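Local structure of aminotransferase, class I (Staphylococcus aureus, 2O1B) at residues A83-V95 and L106-T118. The protein probably transfers amino groups between amino acids and 2-oxo acids, such as aspartate and 2-oxoglutarate, using pyridoxal-5'-phosphate as cofactor. Numbering follows the deposited sequence.
Sequences AFHGKEAFKQAIV and LDKEDEVCILYGT. With PLP (pyridoxal-5'-phosphate), chain B.
Helix 88-95 runs across strand 112-115 at 108°, their axes 9.2 Å apart; the CA atoms of Lys91 and Lys108 lie 5.5 Å from each other, and those of Val95 and Leu106 are about as close. Ile114 carries the apolar contact near the helix start: its CG1 and CG2 pack obliquely on Phe90 CD2 and CE2, CG1 3.5 Å from Phe90 CE2, while its CD1 comes to 3.2 Å from His85 O. One turn on, Ile94 CD1 sits over a face of the Phe90 ring near its rim and touches Val112 CG1 at 3.6 Å. Val95 CG1 meets Val112 CG2, Lys108 CG and the Leu106 carbonyl oxygen.

Polar groups close the outer side in a four-residue salt-bridge network. Lys91, extended beyond CG, donates from NZ to Glu109 OE1 at 2.6 Å, on its syn lone pair; Lys108, bent at chi3 and chi4, donates from NZ to Glu88 OE1 at 2.6 Å, again on the syn lone pair. The two lysines probably offset the repulsion between Glu88 OE2 and Glu109 OE2, 3.4 Å apart. Water bridges tie His85 O to Ile114 N and Val95 O to Leu106 N.

Thr118, just past the strand, donates its backbone N-H to the cofactor phosphate. The strand edges the seven-stranded sheet beside antiparallel strand 263-267, whose Phe264 and Val266 touch Ile94, and helix 288-300 packs against Phe90 and Ala93.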
loop_
_atom_site.group_PDB
_atom_site.type_symbol
_atom_site.label_atom_id
_atom_site.label_comp_id
_atom_site.label_asym_id
_atom_site.label_seq_id
_atom_site.Cartn_x
_atom_site.Cartn_y
_atom_site.Cartn_z
ATOM N N ALA A 83 -10.724 5.221 -10.421
ATOM C CA ALA A 83 -9.873 6.397 -10.368
ATOM C C ALA A 83 -8.881 6.242 -9.227
ATOM O O ALA A 83 -9.270 5.959 -8.095
ATOM C CB ALA A 83 -10.718 7.664 -10.189
ATOM N N PHE A 84 -7.600 6.417 -9.542
ATOM C CA PHE A 84 -6.512 6.301 -8.564
ATOM C C PHE A 84 -6.794 7.041 -7.266
ATOM O O PHE A 84 -6.613 6.478 -6.176
ATOM C CB PHE A 84 -5.196 6.824 -9.154
ATOM C CG PHE A 84 -4.529 5.881 -10.125
ATOM C CD1 PHE A 84 -5.246 4.887 -10.781
ATOM C CD2 PHE A 84 -3.175 6.020 -10.409
ATOM C CE1 PHE A 84 -4.618 4.028 -11.685
ATOM C CE2 PHE A 84 -2.536 5.171 -11.317
ATOM C CZ PHE A 84 -3.261 4.177 -11.959
ATOM N N HIS A 85 -7.236 8.294 -7.383
ATOM C CA HIS A 85 -7.375 9.168 -6.220
ATOM C C HIS A 85 -8.712 9.085 -5.497
ATOM O O HIS A 85 -8.967 9.883 -4.600
ATOM C CB HIS A 85 -7.068 10.617 -6.599
ATOM C CG HIS A 85 -5.670 10.812 -7.073
ATOM N ND1 HIS A 85 -5.358 11.564 -8.183
ATOM C CD2 HIS A 85 -4.499 10.305 -6.617
ATOM C CE1 HIS A 85 -4.050 11.537 -8.376
ATOM N NE2 HIS A 85 -3.508 10.780 -7.438
ATOM N N GLY A 86 -9.556 8.128 -5.876
ATOM C CA GLY A 86 -10.754 7.840 -5.095
ATOM C C GLY A 86 -12.032 8.379 -5.685
ATOM O O GLY A 86 -12.009 9.248 -6.559
ATOM N N LYS A 87 -13.152 7.848 -5.206
ATOM C CA LYS A 87 -14.472 8.303 -5.630
ATOM C C LYS A 87 -14.729 9.739 -5.184
ATOM O O LYS A 87 -14.274 10.163 -4.120
ATOM C CB LYS A 87 -15.557 7.406 -5.037
ATOM C CG LYS A 87 -15.576 5.989 -5.578
ATOM C CD LYS A 87 -16.742 5.225 -5.007
ATOM C CE LYS A 87 -16.743 3.828 -5.532
ATOM N NZ LYS A 87 -17.966 3.134 -5.117
ATOM N N GLU A 88 -15.466 10.481 -6.003
ATOM C CA GLU A 88 -15.923 11.817 -5.633
ATOM C C GLU A 88 -16.692 11.816 -4.315
ATOM O O GLU A 88 -16.495 12.696 -3.469
ATOM C CB GLU A 88 -16.791 12.408 -6.739
ATOM C CG GLU A 88 -16.019 13.265 -7.729
ATOM C CD GLU A 88 -15.474 14.534 -7.088
ATOM O OE1 GLU A 88 -16.288 15.389 -6.651
ATOM O OE2 GLU A 88 -14.231 14.671 -7.020
ATOM N N ALA A 89 -17.566 10.827 -4.148
ATOM C CA ALA A 89 -18.343 10.680 -2.921
ATOM C C ALA A 89 -17.452 10.481 -1.679
ATOM O O ALA A 89 -17.821 10.908 -0.588
ATOM C CB ALA A 89 -19.341 9.553 -3.057
ATOM N N PHE A 90 -16.295 9.843 -1.855
ATOM C CA PHE A 90 -15.333 9.640 -0.753
ATOM C C PHE A 90 -14.644 10.961 -0.445
ATOM O O PHE A 90 -14.648 11.406 0.706
ATOM C CB PHE A 90 -14.334 8.501 -1.073
ATOM C CG PHE A 90 -13.526 7.983 0.132
ATOM C CD1 PHE A 90 -13.848 8.324 1.444
ATOM C CD2 PHE A 90 -12.447 7.122 -0.074
ATOM C CE1 PHE A 90 -13.082 7.845 2.518
ATOM C CE2 PHE A 90 -11.690 6.624 0.993
ATOM C CZ PHE A 90 -12.007 6.990 2.285
ATOM N N LYS A 91 -14.097 11.614 -1.472
ATOM C CA LYS A 91 -13.481 12.938 -1.280
ATOM C C LYS A 91 -14.447 13.904 -0.586
ATOM O O LYS A 91 -14.052 14.702 0.266
ATOM C CB LYS A 91 -13.043 13.527 -2.622
ATOM C CG LYS A 91 -12.011 12.702 -3.379
ATOM C CD LYS A 91 -11.710 13.374 -4.707
ATOM C CE LYS A 91 -10.777 12.539 -5.566
ATOM N NZ LYS A 91 -10.798 13.026 -6.980
ATOM N N GLN A 92 -15.719 13.813 -0.968
ATOM C CA GLN A 92 -16.774 14.647 -0.417
ATOM C C GLN A 92 -17.130 14.289 1.025
ATOM O O GLN A 92 -17.427 15.178 1.823
ATOM C CB GLN A 92 -18.015 14.588 -1.306
ATOM C CG GLN A 92 -19.120 15.551 -0.898
ATOM C CD GLN A 92 -18.768 17.008 -1.168
ATOM O OE1 GLN A 92 -18.439 17.373 -2.290
ATOM N NE2 GLN A 92 -18.860 17.845 -0.144
ATOM N N ALA A 93 -17.127 12.997 1.356
ATOM C CA ALA A 93 -17.416 12.566 2.732
ATOM C C ALA A 93 -16.317 13.043 3.677
ATOM O O ALA A 93 -16.581 13.351 4.837
ATOM C CB ALA A 93 -17.576 11.055 2.816
ATOM N N ILE A 94 -15.099 13.124 3.150
ATOM C CA ILE A 94 -13.948 13.630 3.885
ATOM C C ILE A 94 -14.072 15.120 4.199
ATOM O O ILE A 94 -13.899 15.527 5.351
ATOM C CB ILE A 94 -12.621 13.358 3.123
ATOM C CG1 ILE A 94 -12.280 11.860 3.160
ATOM C CG2 ILE A 94 -11.473 14.156 3.733
ATOM C CD1 ILE A 94 -11.242 11.422 2.127
ATOM N N VAL A 95 -14.352 15.941 3.185
ATOM C CA VAL A 95 -14.457 17.391 3.416
ATOM C C VAL A 95 -15.650 17.736 4.300
ATOM O O VAL A 95 -15.560 18.643 5.133
ATOM C CB VAL A 95 -14.472 18.242 2.101
ATOM C CG1 VAL A 95 -13.299 17.883 1.198
ATOM C CG2 VAL A 95 -15.781 18.106 1.353
ATOM N N LEU A 106 -12.056 22.368 3.172
ATOM C CA LEU A 106 -11.078 21.693 2.332
ATOM C C LEU A 106 -11.562 21.542 0.901
ATOM O O LEU A 106 -12.749 21.312 0.664
ATOM C CB LEU A 106 -10.799 20.311 2.890
ATOM C CG LEU A 106 -10.263 20.270 4.305
ATOM C CD1 LEU A 106 -10.518 18.882 4.826
ATOM C CD2 LEU A 106 -8.794 20.649 4.324
ATOM N N ASP A 107 -10.630 21.665 -0.042
ATOM C CA ASP A 107 -10.917 21.420 -1.455
ATOM C C ASP A 107 -10.702 19.939 -1.793
ATOM O O ASP A 107 -9.650 19.375 -1.497
ATOM C CB ASP A 107 -10.046 22.315 -2.344
ATOM C CG ASP A 107 -10.334 22.123 -3.831
ATOM O OD1 ASP A 107 -10.012 21.045 -4.381
ATOM O OD2 ASP A 107 -10.881 23.058 -4.448
ATOM N N LYS A 108 -11.696 19.330 -2.433
ATOM C CA LYS A 108 -11.670 17.893 -2.728
ATOM C C LYS A 108 -10.508 17.440 -3.610
ATOM O O LYS A 108 -9.994 16.335 -3.445
ATOM C CB LYS A 108 -12.974 17.456 -3.384
ATOM C CG LYS A 108 -14.204 17.586 -2.525
ATOM C CD LYS A 108 -15.391 16.873 -3.184
ATOM C CE LYS A 108 -15.943 17.641 -4.381
ATOM N NZ LYS A 108 -15.100 17.411 -5.589
ATOM N N GLU A 109 -10.099 18.275 -4.551
ATOM C CA GLU A 109 -8.984 17.928 -5.415
ATOM C C GLU A 109 -7.657 18.305 -4.778
ATOM O O GLU A 109 -6.721 17.502 -4.743
ATOM C CB GLU A 109 -9.132 18.603 -6.784
ATOM C CG GLU A 109 -9.599 17.702 -7.916
ATOM C CD GLU A 109 -10.646 16.671 -7.502
ATOM O OE1 GLU A 109 -10.313 15.473 -7.539
ATOM O OE2 GLU A 109 -11.792 17.047 -7.151
ATOM N N ASP A 110 -7.581 19.518 -4.251
ATOM C CA ASP A 110 -6.298 20.092 -3.875
ATOM C C ASP A 110 -5.813 19.656 -2.500
ATOM O O ASP A 110 -4.601 19.655 -2.227
ATOM C CB ASP A 110 -6.377 21.624 -3.909
ATOM C CG ASP A 110 -6.529 22.187 -5.320
ATOM O OD1 ASP A 110 -6.303 21.448 -6.313
ATOM O OD2 ASP A 110 -6.869 23.390 -5.428
ATOM N N GLU A 111 -6.758 19.336 -1.621
ATOM C CA GLU A 111 -6.461 19.247 -0.188
ATOM C C GLU A 111 -6.912 17.945 0.476
ATOM O O GLU A 111 -7.034 17.875 1.695
ATOM C CB GLU A 111 -7.030 20.481 0.541
ATOM C CG GLU A 111 -6.434 21.787 0.013
ATOM C CD GLU A 111 -7.052 23.048 0.586
ATOM O OE1 GLU A 111 -8.264 23.061 0.868
ATOM O OE2 GLU A 111 -6.307 24.048 0.723
ATOM N N VAL A 112 -7.124 16.909 -0.335
ATOM C CA VAL A 112 -7.552 15.606 0.154
ATOM C C VAL A 112 -6.820 14.478 -0.579
ATOM O O VAL A 112 -6.807 14.446 -1.809
ATOM C CB VAL A 112 -9.084 15.420 -0.019
ATOM C CG1 VAL A 112 -9.490 14.035 0.397
ATOM C CG2 VAL A 112 -9.858 16.452 0.796
ATOM N N CYS A 113 -6.218 13.564 0.186
ATOM C CA CYS A 113 -5.574 12.359 -0.360
ATOM C C CYS A 113 -5.983 11.162 0.477
ATOM O O CYS A 113 -5.715 11.119 1.685
ATOM C CB CYS A 113 -4.044 12.488 -0.349
ATOM S SG CYS A 113 -3.152 11.047 -1.024
ATOM N N ILE A 114 -6.648 10.206 -0.158
ATOM C CA ILE A 114 -7.064 8.973 0.497
ATOM C C ILE A 114 -5.862 8.073 0.775
ATOM O O ILE A 114 -4.968 7.968 -0.065
ATOM C CB ILE A 114 -8.084 8.228 -0.381
ATOM C CG1 ILE A 114 -9.431 8.944 -0.321
ATOM C CG2 ILE A 114 -8.300 6.828 0.107
ATOM C CD1 ILE A 114 -9.752 9.760 -1.523
ATOM N N LEU A 115 -5.846 7.434 1.951
ATOM C CA LEU A 115 -4.717 6.587 2.375
ATOM C C LEU A 115 -5.121 5.133 2.586
ATOM O O LEU A 115 -6.216 4.854 3.060
ATOM C CB LEU A 115 -4.049 7.138 3.648
ATOM C CG LEU A 115 -3.505 8.576 3.623
ATOM C CD1 LEU A 115 -2.996 9.010 4.993
ATOM C CD2 LEU A 115 -2.422 8.747 2.567
ATOM N N TYR A 116 -4.215 4.219 2.246
ATOM C CA TYR A 116 -4.438 2.778 2.383
ATOM C C TYR A 116 -4.050 2.341 3.802
ATOM O O TYR A 116 -3.105 1.563 3.996
ATOM C CB TYR A 116 -3.601 2.025 1.345
ATOM C CG TYR A 116 -3.852 2.478 -0.076
ATOM C CD1 TYR A 116 -4.794 1.834 -0.870
ATOM C CD2 TYR A 116 -3.150 3.557 -0.627
ATOM C CE1 TYR A 116 -5.036 2.245 -2.181
ATOM C CE2 TYR A 116 -3.386 3.980 -1.936
ATOM C CZ TYR A 116 -4.335 3.322 -2.705
ATOM O OH TYR A 116 -4.580 3.716 -4.004
ATOM N N GLY A 117 -4.788 2.859 4.781
ATOM C CA GLY A 117 -4.377 2.837 6.182
ATOM C C GLY A 117 -3.372 3.953 6.357
ATOM O O GLY A 117 -2.528 4.158 5.484
ATOM N N THR A 118 -3.444 4.669 7.479
ATOM C CA THR A 118 -2.596 5.848 7.682
ATOM C C THR A 118 -1.115 5.533 7.806
ATOM O O THR A 118 -0.285 6.367 7.452
ATOM C CB THR A 118 -3.033 6.732 8.886
ATOM O OG1 THR A 118 -2.898 6.022 10.130
ATOM C CG2 THR A 118 -4.463 7.202 8.701
HETATM N N1 PLP B . -0.402 6.694 14.187
HETATM C C2 PLP B . -0.707 6.428 15.509
HETATM C C2A PLP B . -0.324 7.425 16.568
HETATM C C3 PLP B . -1.395 5.251 15.815
HETATM O O3 PLP B . -1.722 4.945 17.104
HETATM C C4 PLP B . -1.755 4.360 14.795
HETATM C C4A PLP B . -2.918 3.448 15.053
HETATM C C5 PLP B . -1.424 4.636 13.465
HETATM C C6 PLP B . -0.739 5.814 13.169
HETATM C C5A PLP B . -1.778 3.673 12.340
HETATM O O4P PLP B . -3.156 3.690 12.018
HETATM P P PLP B . -3.717 2.876 10.740
HETATM O O1P PLP B . -4.489 1.660 11.224
HETATM O O2P PLP B . -2.528 2.468 9.912
HETATM O O3P PLP B . -4.632 3.802 9.991
HETATM O O HOH W 1 -4.446 6.174 -4.545
HETATM O O HOH W 2 -6.844 10.731 -3.257
HETATM O O HOH W 3 -13.987 20.802 4.425
#